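Local coordinates for protein multicopper oxidase (Pseudomonas thermotolerans, PDB 6VOW) that probably oxidises phenolic or similar reducing substrates at a mononuclear copper centre while reducing dioxygen to water at a copper cluster, as laccases do, at residues P275-E280 / S295-E300; H165-S170 / L211-G216; N235-E240 / E280-N285. One frame throughout, in Å; residues are numbered along the deposited sequence.

Interaction 1. Residues P275-E280 / S295-E300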
loop_
_atom_site.group_PDB
_atom_site.type_symbol
_atom_site.label_atom_id
_atom_site.label_comp_id
_atom_site.label_asym_id
_atom_site.label_seq_id
_atom_site.Cartn_x
_atom_site.Cartn_y
_atom_site.Cartn_z
ATOM N N PRO A 275 -24.905 8.253 7.874
ATOM C CA PRO A 275 -26.178 8.878 7.863
ATOM C C PRO A 275 -27.069 8.214 8.870
ATOM O O PRO A 275 -26.671 7.295 9.541
ATOM C CB PRO A 275 -26.672 8.662 6.425
ATOM C CG PRO A 275 -25.839 7.581 5.853
ATOM C CD PRO A 275 -24.814 7.201 6.857
ATOM N N GLU A 276 -28.251 8.772 9.004
ATOM C CA GLU A 276 -29.262 8.267 9.900
ATOM C C GLU A 276 -29.507 6.807 9.652
ATOM O O GLU A 276 -29.265 6.335 8.557
ATOM C CB GLU A 276 -30.546 9.083 9.749
ATOM C CG GLU A 276 -31.104 9.299 8.338
ATOM C CD GLU A 276 -32.467 9.982 8.372
ATOM O OE1 GLU A 276 -32.607 11.123 7.837
ATOM O OE2 GLU A 276 -33.401 9.376 8.953
ATOM N N ALA A 277 -29.945 6.101 10.694
ATOM C CA ALA A 277 -30.132 4.640 10.709
ATOM C C ALA A 277 -30.959 4.045 9.573
ATOM O O ALA A 277 -31.818 4.729 8.983
ATOM C CB ALA A 277 -30.772 4.230 12.023
ATOM N N GLY A 278 -30.707 2.765 9.283
ATOM C CA GLY A 278 -31.268 2.110 8.120
ATOM C C GLY A 278 -30.809 2.618 6.755
ATOM O O GLY A 278 -31.098 1.950 5.778
ATOM N N ARG A 279 -30.124 3.755 6.637
ATOM C CA ARG A 279 -29.524 4.176 5.335
ATOM C C ARG A 279 -28.371 3.261 4.990
ATOM O O ARG A 279 -27.752 2.620 5.853
ATOM C CB ARG A 279 -28.998 5.625 5.349
ATOM C CG ARG A 279 -30.049 6.700 5.571
ATOM C CD ARG A 279 -31.000 6.899 4.420
ATOM N NE ARG A 279 -31.790 8.134 4.614
ATOM C CZ ARG A 279 -31.538 9.350 4.088
ATOM N NH1 ARG A 279 -30.499 9.618 3.273
ATOM N NH2 ARG A 279 -32.364 10.347 4.381
ATOM N N GLU A 280 -28.100 3.199 3.697
ATOM C CA GLU A 280 -27.173 2.227 3.152
ATOM C C GLU A 280 -26.522 3.028 2.073
ATOM O O GLU A 280 -27.203 3.678 1.261
ATOM C CB GLU A 280 -27.966 1.056 2.628
ATOM C CG GLU A 280 -27.185 0.037 1.886
ATOM C CD GLU A 280 -27.974 -0.692 0.780
ATOM O OE1 GLU A 280 -27.564 -0.655 -0.445
ATOM O OE2 GLU A 280 -29.001 -1.327 1.142
ATOM N N SER A 295 -25.886 2.100 7.687
ATOM C CA SER A 295 -25.986 2.853 8.908
ATOM C C SER A 295 -26.865 2.104 9.873
ATOM O O SER A 295 -28.044 1.924 9.608
ATOM C CB SER A 295 -26.670 4.175 8.615
ATOM O OG SER A 295 -26.757 4.923 9.805
ATOM N N VAL A 296 -26.307 1.699 11.003
ATOM C CA VAL A 296 -27.051 0.968 12.041
ATOM C C VAL A 296 -27.398 1.932 13.201
ATOM O O VAL A 296 -26.701 2.928 13.405
ATOM C CB VAL A 296 -26.210 -0.229 12.499
ATOM C CG1 VAL A 296 -26.998 -1.211 13.370
ATOM C CG2 VAL A 296 -25.709 -0.956 11.262
ATOM N N ALA A 297 -28.467 1.646 13.950
ATOM C CA ALA A 297 -28.904 2.541 15.051
ATOM C C ALA A 297 -27.912 2.517 16.192
ATOM O O ALA A 297 -27.608 1.467 16.732
ATOM C CB ALA A 297 -30.298 2.195 15.552
ATOM N N SER A 298 -27.387 3.689 16.518
ATOM C CA SER A 298 -26.606 3.916 17.744
ATOM C C SER A 298 -27.406 4.818 18.689
ATOM O O SER A 298 -28.209 5.673 18.261
ATOM C CB SER A 298 -25.278 4.594 17.395
ATOM O OG SER A 298 -24.420 4.735 18.515
ATOM N N VAL A 299 -27.192 4.625 19.987
ATOM C CA VAL A 299 -27.677 5.589 20.978
ATOM C C VAL A 299 -26.572 6.624 21.297
ATOM O O VAL A 299 -26.830 7.549 22.062
ATOM C CB VAL A 299 -28.217 4.872 22.248
ATOM C CG1 VAL A 299 -27.090 4.538 23.247
ATOM C CG2 VAL A 299 -29.340 5.690 22.893
ATOM N N GLU A 300 -25.373 6.482 20.692
ATOM C CA GLU A 300 -24.275 7.431 20.911
ATOM C C GLU A 300 -24.588 8.800 20.333
ATOM O O GLU A 300 -25.132 8.922 19.241
ATOM C CB GLU A 300 -22.993 6.935 20.228
#

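Interaction 2. Residues H165-S170 / L211-G216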
loop_
_atom_site.group_PDB
_atom_site.type_symbol
_atom_site.label_atom_id
_atom_site.label_comp_id
_atom_site.label_asym_id
_atom_site.label_seq_id
_atom_site.Cartn_x
_atom_site.Cartn_y
_atom_site.Cartn_z
ATOM N N HIS A 165 -14.657 5.554 16.142
ATOM C CA HIS A 165 -14.947 4.318 15.431
ATOM C C HIS A 165 -14.025 4.312 14.249
ATOM O O HIS A 165 -13.650 5.356 13.722
ATOM C CB HIS A 165 -16.381 4.266 14.909
ATOM C CG HIS A 165 -17.368 4.381 15.998
ATOM N ND1 HIS A 165 -17.799 3.296 16.739
ATOM C CD2 HIS A 165 -17.863 5.483 16.599
ATOM C CE1 HIS A 165 -18.626 3.727 17.675
ATOM N NE2 HIS A 165 -18.669 5.051 17.624
ATOM N N GLU A 166 -13.662 3.111 13.880
ATOM C CA GLU A 166 -12.827 2.889 12.708
ATOM C C GLU A 166 -13.185 1.589 12.148
ATOM O O GLU A 166 -13.735 0.768 12.838
ATOM C CB GLU A 166 -11.320 2.960 13.043
ATOM C CG GLU A 166 -10.764 1.872 13.935
ATOM C CD GLU A 166 -9.263 1.730 13.794
ATOM O OE1 GLU A 166 -8.510 2.610 14.287
ATOM O OE2 GLU A 166 -8.879 0.749 13.130
ATOM N N LEU A 167 -12.854 1.411 10.890
ATOM C CA LEU A 167 -13.129 0.196 10.180
ATOM C C LEU A 167 -12.032 0.045 9.145
ATOM O O LEU A 167 -11.752 0.986 8.415
ATOM C CB LEU A 167 -14.437 0.374 9.442
ATOM C CG LEU A 167 -14.985 -0.852 8.778
ATOM C CD1 LEU A 167 -15.298 -1.939 9.815
ATOM C CD2 LEU A 167 -16.238 -0.430 8.054
ATOM N N SER A 168 -11.436 -1.125 9.103
ATOM C CA SER A 168 -10.434 -1.451 8.126
ATOM C C SER A 168 -11.050 -2.142 6.908
ATOM O O SER A 168 -11.800 -3.116 7.055
ATOM C CB SER A 168 -9.395 -2.391 8.715
ATOM O OG SER A 168 -8.661 -1.730 9.724
ATOM N N LEU A 169 -10.718 -1.634 5.710
ATOM C CA LEU A 169 -11.223 -2.148 4.369
ATOM C C LEU A 169 -10.062 -2.478 3.497
ATOM O O LEU A 169 -9.370 -1.575 3.072
ATOM C CB LEU A 169 -12.091 -1.112 3.628
ATOM C CG LEU A 169 -13.566 -1.317 3.942
ATOM C CD1 LEU A 169 -13.832 -1.496 5.414
ATOM C CD2 LEU A 169 -14.335 -0.138 3.446
ATOM N N SER A 170 -9.839 -3.763 3.281
ATOM C CA SER A 170 -8.710 -4.225 2.462
ATOM C C SER A 170 -9.262 -4.696 1.129
ATOM O O SER A 170 -10.004 -5.663 1.069
ATOM C CB SER A 170 -7.966 -5.370 3.163
ATOM O OG SER A 170 -7.236 -4.909 4.303
ATOM N N LEU A 211 -21.169 -3.592 5.328
ATOM C CA LEU A 211 -20.528 -3.292 6.610
ATOM C C LEU A 211 -21.369 -2.388 7.465
ATOM O O LEU A 211 -21.751 -1.289 7.040
ATOM C CB LEU A 211 -19.213 -2.615 6.352
ATOM C CG LEU A 211 -18.465 -3.512 5.349
ATOM C CD1 LEU A 211 -17.475 -2.615 4.643
ATOM C CD2 LEU A 211 -17.813 -4.745 6.011
ATOM N N GLU A 212 -21.650 -2.827 8.673
ATOM C CA GLU A 212 -22.471 -2.057 9.580
ATOM C C GLU A 212 -21.624 -0.986 10.278
ATOM O O GLU A 212 -20.478 -1.235 10.692
ATOM C CB GLU A 212 -23.241 -2.987 10.559
ATOM C CG GLU A 212 -24.435 -3.707 9.877
ATOM C CD GLU A 212 -25.271 -4.627 10.792
ATOM O OE1 GLU A 212 -25.196 -4.481 12.035
ATOM O OE2 GLU A 212 -26.033 -5.495 10.273
ATOM N N LEU A 213 -22.183 0.222 10.353
ATOM C CA LEU A 213 -21.591 1.371 11.010
ATOM C C LEU A 213 -22.686 2.100 11.849
ATOM O O LEU A 213 -23.845 2.147 11.411
ATOM C CB LEU A 213 -21.044 2.339 9.952
ATOM C CG LEU A 213 -19.917 1.914 9.058
ATOM C CD1 LEU A 213 -19.699 2.966 8.029
ATOM C CD2 LEU A 213 -18.639 1.736 9.880
ATOM N N PRO A 214 -22.317 2.704 13.018
ATOM C CA PRO A 214 -23.296 3.406 13.873
ATOM C C PRO A 214 -23.759 4.779 13.368
ATOM O O PRO A 214 -22.912 5.636 13.030
ATOM C CB PRO A 214 -22.559 3.566 15.200
ATOM C CG PRO A 214 -21.127 3.491 14.886
ATOM C CD PRO A 214 -20.979 2.661 13.640
ATOM N N ALA A 215 -25.084 4.980 13.346
ATOM C CA ALA A 215 -25.680 6.200 12.768
ATOM C C ALA A 215 -25.254 7.466 13.457
ATOM O O ALA A 215 -25.027 7.491 14.614
ATOM C CB ALA A 215 -27.188 6.140 12.784
ATOM N N GLY A 216 -25.140 8.528 12.707
ATOM C CA GLY A 216 -24.808 9.762 13.245
ATOM C C GLY A 216 -23.328 9.856 13.512
ATOM O O GLY A 216 -22.817 10.971 13.573
#

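Interaction 3. Residues N235-E240 / E280-N285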
loop_
_atom_site.group_PDB
_atom_site.type_symbol
_atom_site.label_atom_id
_atom_site.label_comp_id
_atom_site.label_asym_id
_atom_site.label_seq_id
_atom_site.Cartn_x
_atom_site.Cartn_y
_atom_site.Cartn_z
ATOM N N ASN A 235 -15.404 6.175 -4.749
ATOM C CA ASN A 235 -16.380 7.241 -4.698
ATOM C C ASN A 235 -17.405 6.702 -3.764
ATOM O O ASN A 235 -17.495 5.471 -3.634
ATOM C CB ASN A 235 -16.889 7.611 -6.110
ATOM C CG ASN A 235 -17.580 6.472 -6.794
ATOM O OD1 ASN A 235 -16.971 5.690 -7.537
ATOM N ND2 ASN A 235 -18.859 6.374 -6.571
ATOM N N LEU A 236 -18.081 7.597 -3.031
ATOM C CA LEU A 236 -19.104 7.157 -2.014
ATOM C C LEU A 236 -20.334 8.081 -2.121
ATOM O O LEU A 236 -20.492 9.009 -1.333
ATOM C CB LEU A 236 -18.486 7.190 -0.613
ATOM C CG LEU A 236 -18.953 6.255 0.515
ATOM C CD1 LEU A 236 -18.329 6.793 1.817
ATOM C CD2 LEU A 236 -20.442 6.126 0.635
ATOM N N PRO A 237 -21.206 7.843 -3.123
ATOM C CA PRO A 237 -22.168 8.903 -3.404
ATOM C C PRO A 237 -23.086 9.089 -2.282
ATOM O O PRO A 237 -23.481 8.120 -1.692
ATOM C CB PRO A 237 -22.950 8.384 -4.624
ATOM C CG PRO A 237 -22.270 7.139 -5.055
ATOM C CD PRO A 237 -21.444 6.637 -3.928
ATOM N N GLY A 238 -23.414 10.325 -1.949
ATOM C CA GLY A 238 -24.396 10.544 -0.844
ATOM C C GLY A 238 -23.797 10.927 0.502
ATOM O O GLY A 238 -24.269 11.818 1.150
ATOM N N ALA A 239 -22.761 10.239 0.942
ATOM C CA ALA A 239 -22.263 10.415 2.307
ATOM C C ALA A 239 -21.357 11.610 2.312
ATOM O O ALA A 239 -20.815 11.964 1.261
ATOM C CB ALA A 239 -21.497 9.192 2.754
ATOM N N GLU A 240 -21.218 12.263 3.470
ATOM C CA GLU A 240 -20.177 13.305 3.672
ATOM C C GLU A 240 -18.948 12.560 4.012
ATOM O O GLU A 240 -18.929 11.909 5.052
ATOM C CB GLU A 240 -20.411 14.148 4.920
ATOM C CG GLU A 240 -21.267 15.359 4.775
ATOM C CD GLU A 240 -21.145 16.139 6.043
ATOM O OE1 GLU A 240 -21.693 15.628 7.059
ATOM O OE2 GLU A 240 -20.434 17.192 6.016
ATOM N N GLU A 280 -28.100 3.199 3.697
ATOM C CA GLU A 280 -27.173 2.227 3.152
ATOM C C GLU A 280 -26.522 3.028 2.073
ATOM O O GLU A 280 -27.203 3.678 1.261
ATOM C CB GLU A 280 -27.966 1.056 2.628
ATOM C CG GLU A 280 -27.185 0.037 1.886
ATOM C CD GLU A 280 -27.974 -0.692 0.780
ATOM O OE1 GLU A 280 -27.564 -0.655 -0.445
ATOM O OE2 GLU A 280 -29.001 -1.327 1.142
ATOM N N LEU A 281 -25.206 3.095 2.141
ATOM C CA LEU A 281 -24.450 3.868 1.193
ATOM C C LEU A 281 -23.539 2.924 0.466
ATOM O O LEU A 281 -23.020 1.957 1.072
ATOM C CB LEU A 281 -23.572 4.873 1.909
ATOM C CG LEU A 281 -24.152 6.047 2.695
ATOM C CD1 LEU A 281 -25.649 5.987 2.887
ATOM C CD2 LEU A 281 -23.409 6.144 4.031
ATOM N N PRO A 282 -23.295 3.200 -0.818
ATOM C CA PRO A 282 -22.437 2.256 -1.525
ATOM C C PRO A 282 -21.057 2.832 -1.696
ATOM O O PRO A 282 -20.899 3.966 -2.129
ATOM C CB PRO A 282 -23.176 2.085 -2.853
ATOM C CG PRO A 282 -24.061 3.316 -2.980
ATOM C CD PRO A 282 -23.911 4.145 -1.768
ATOM N N LEU A 283 -20.049 2.086 -1.271
ATOM C CA LEU A 283 -18.694 2.454 -1.579
ATOM C C LEU A 283 -18.417 1.837 -2.945
ATOM O O LEU A 283 -18.695 0.669 -3.145
ATOM C CB LEU A 283 -17.727 1.943 -0.491
ATOM C CG LEU A 283 -16.262 2.244 -0.774
ATOM C CD1 LEU A 283 -15.975 3.709 -0.614
ATOM C CD2 LEU A 283 -15.432 1.430 0.127
ATOM N N ARG A 284 -17.884 2.609 -3.876
ATOM C CA ARG A 284 -17.788 2.157 -5.237
ATOM C C ARG A 284 -16.461 2.327 -5.855
ATOM O O ARG A 284 -15.727 3.323 -5.603
ATOM C CB ARG A 284 -18.778 2.978 -6.113
ATOM C CG ARG A 284 -20.185 2.777 -5.614
ATOM C CD ARG A 284 -21.309 3.223 -6.533
ATOM N NE ARG A 284 -21.049 4.509 -7.110
ATOM C CZ ARG A 284 -21.672 5.005 -8.170
ATOM N NH1 ARG A 284 -22.674 4.381 -8.749
ATOM N NH2 ARG A 284 -21.335 6.204 -8.598
ATOM N N ASN A 285 -16.199 1.395 -6.761
ATOM C CA ASN A 285 -15.176 1.577 -7.771
ATOM C C ASN A 285 -15.838 1.988 -9.130
ATOM O O ASN A 285 -16.419 1.151 -9.785
ATOM C CB ASN A 285 -14.395 0.280 -7.908
ATOM C CG ASN A 285 -13.388 0.372 -8.960
ATOM O OD1 ASN A 285 -12.996 1.448 -9.304
ATOM N ND2 ASN A 285 -13.065 -0.719 -9.562
#

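Interaction 1. Residues P275-E280 / S295-E300
S295 is held by the backbone of the loop 275-280, which bends past it in a type II turn from E276 to R279. The side chain of S295 points at this loop, and the residue is the one buried member of the contact. Its OG is anti to the backbone N (chi1 -179°), where it donates to P275 O. The modelled distance from S295 OG to P275 O, 2.4 Å, is very short and its exact value is doubtful. S295 CB packs 4.0 Å from CD of the P275 ring. The main chain of S295 is used as well. Its N donates to R279 O over 2.7 Å, and the N-H...O angle is 151°. Its O takes a weak bond from G278 N, 2.8 Å long but bent to 125° at the hydrogen. The same S295 O receives a CA-H...O contact from A277 CA at 3.6 Å.

The remainder is looser and lies towards solvent. A277 CB rests against A297 CB at 4.1 Å, an apolar contact. Past A297 the chain leaves the loop, and S298 OG accepts from E300 N in an ST turn. The long side chains of E276 and R279 lead away from S295. R279 NH2 lies 3.6 Å from E276 OE1, well out of the guanidinium plane, so only the charges interact.

G278, with positive phi, takes the third position of the turn. The whole is a surface turn on the connection between strands 267-273 and 280-285, which belong to the two different sheets of a cupredoxin-like beta sandwich.

Interaction 2. Residues H165-S170 / L211-G216
L211 meets both L167 and L169 across the interface of two facing sheets. Its CB lies 4.1 Å from L167 CD2. Its CG is anti to the carbonyl carbon, and beyond it CD1 reaches L169 CD1 at 3.9 Å. The side chains of L211 and L169 approach tip to tip.

E212 points away from the strand 165-170. Its carbons pack on V296, and its carboxylate has a long, weak ion pair with K294.

L213 starts off to one side, but its end turns in. Its CD2 touches L167 CD2 at 3.7 Å. L167 CG is anti to the backbone N (chi1 -173°). L167 CD2 thus touches both L211 and L213.

P214 brings its CG over the centre of the H165 ring. The distance from P214 CG to the ring centroid is 3.8 Å, and the approach is only 11° off the ring normal. This is a CH-pi contact over the face. The imidazole is also tied at its rim, since H165 NE2 is hydrogen-bonded to Q217 OE1. That bond helps to fix the turn of the ring under the proline. Further on the chain turns off, and G216 O is hydrogen-bonded to R273.

The two strands run nearly antiparallel, at 167°, with their axes 8.8 Å apart. That spacing belongs to facing sheets, not to paired strands, and this is the packing of the two sheets of a cupredoxin-like beta sandwich. Strand 165-174 lies between strands 200-203 and 218-225 in one sheet. Strand 210-214 is the outermost strand of the other sheet, next to strand 288-296, and L213 also packs on V219 of strand 218-225.

Interaction 3. Residues N235-E240 / E280-N285
An antiparallel hydrogen-bonded bridge between N235 and R284 starts this contact, where strand 232-235 ends beside strand 280-285. R284 N donates to N235 O over 2.9 Å, and N235 N donates to R284 O over 3.0 Å, with an N-H...O angle of 137°. The two side chains lie on the same face of the sheet. N235 CG takes the crowded position between backbone N and carbonyl carbon (chi1 62°). The amide lies near the R284 guanidinium, and the two planes are 84° apart. P237 CG covers one face of that guanidinium, 3.6 Å from R284 NE.

After N235 the pairing stops, and the loop to strand 240-246 of the facing sheet begins. It crosses the end of the beta sandwich and carries apolar groups over strand 280-285. P237 CD and L236 CD2 close on P282 O, at 3.3 and 3.5 Å. This carbonyl oxygen is buried by the contact and has no hydrogen-bonding partner in the model. L236 CD2 also lies 3.6 Å from L281 CB. L236 and L283 cross at about a right angle, with L236 CG 4.1 Å from L283 CD1. Further along the loop, A239 CB meets L281 CD2 at 3.8 Å. L236 and A239 both pack on V272 of strand 267-273 as well.

In the fold
All three interactions lie in the middle part of the chain and share the sheet of strands 210-214, 288-296 and 280-285. Interactions 1 and 2 have centres 11 Å apart and are joined by probable hydrogen bonds, V296 N to L213 O (2.5 Å) and V296 O to A215 N (2.6 Å). Interactions 1 and 3 share E280, and P275 CD packs on L281 CD2 at 3.3 Å. Interactions 2 and 3 meet in the sandwich interior, where L169 CD2 lies 3.8 Å from L283 CD2. None of their residues binds copper. The copper ligands, such as H94, H391 and C439, come from earlier and later parts of the chain.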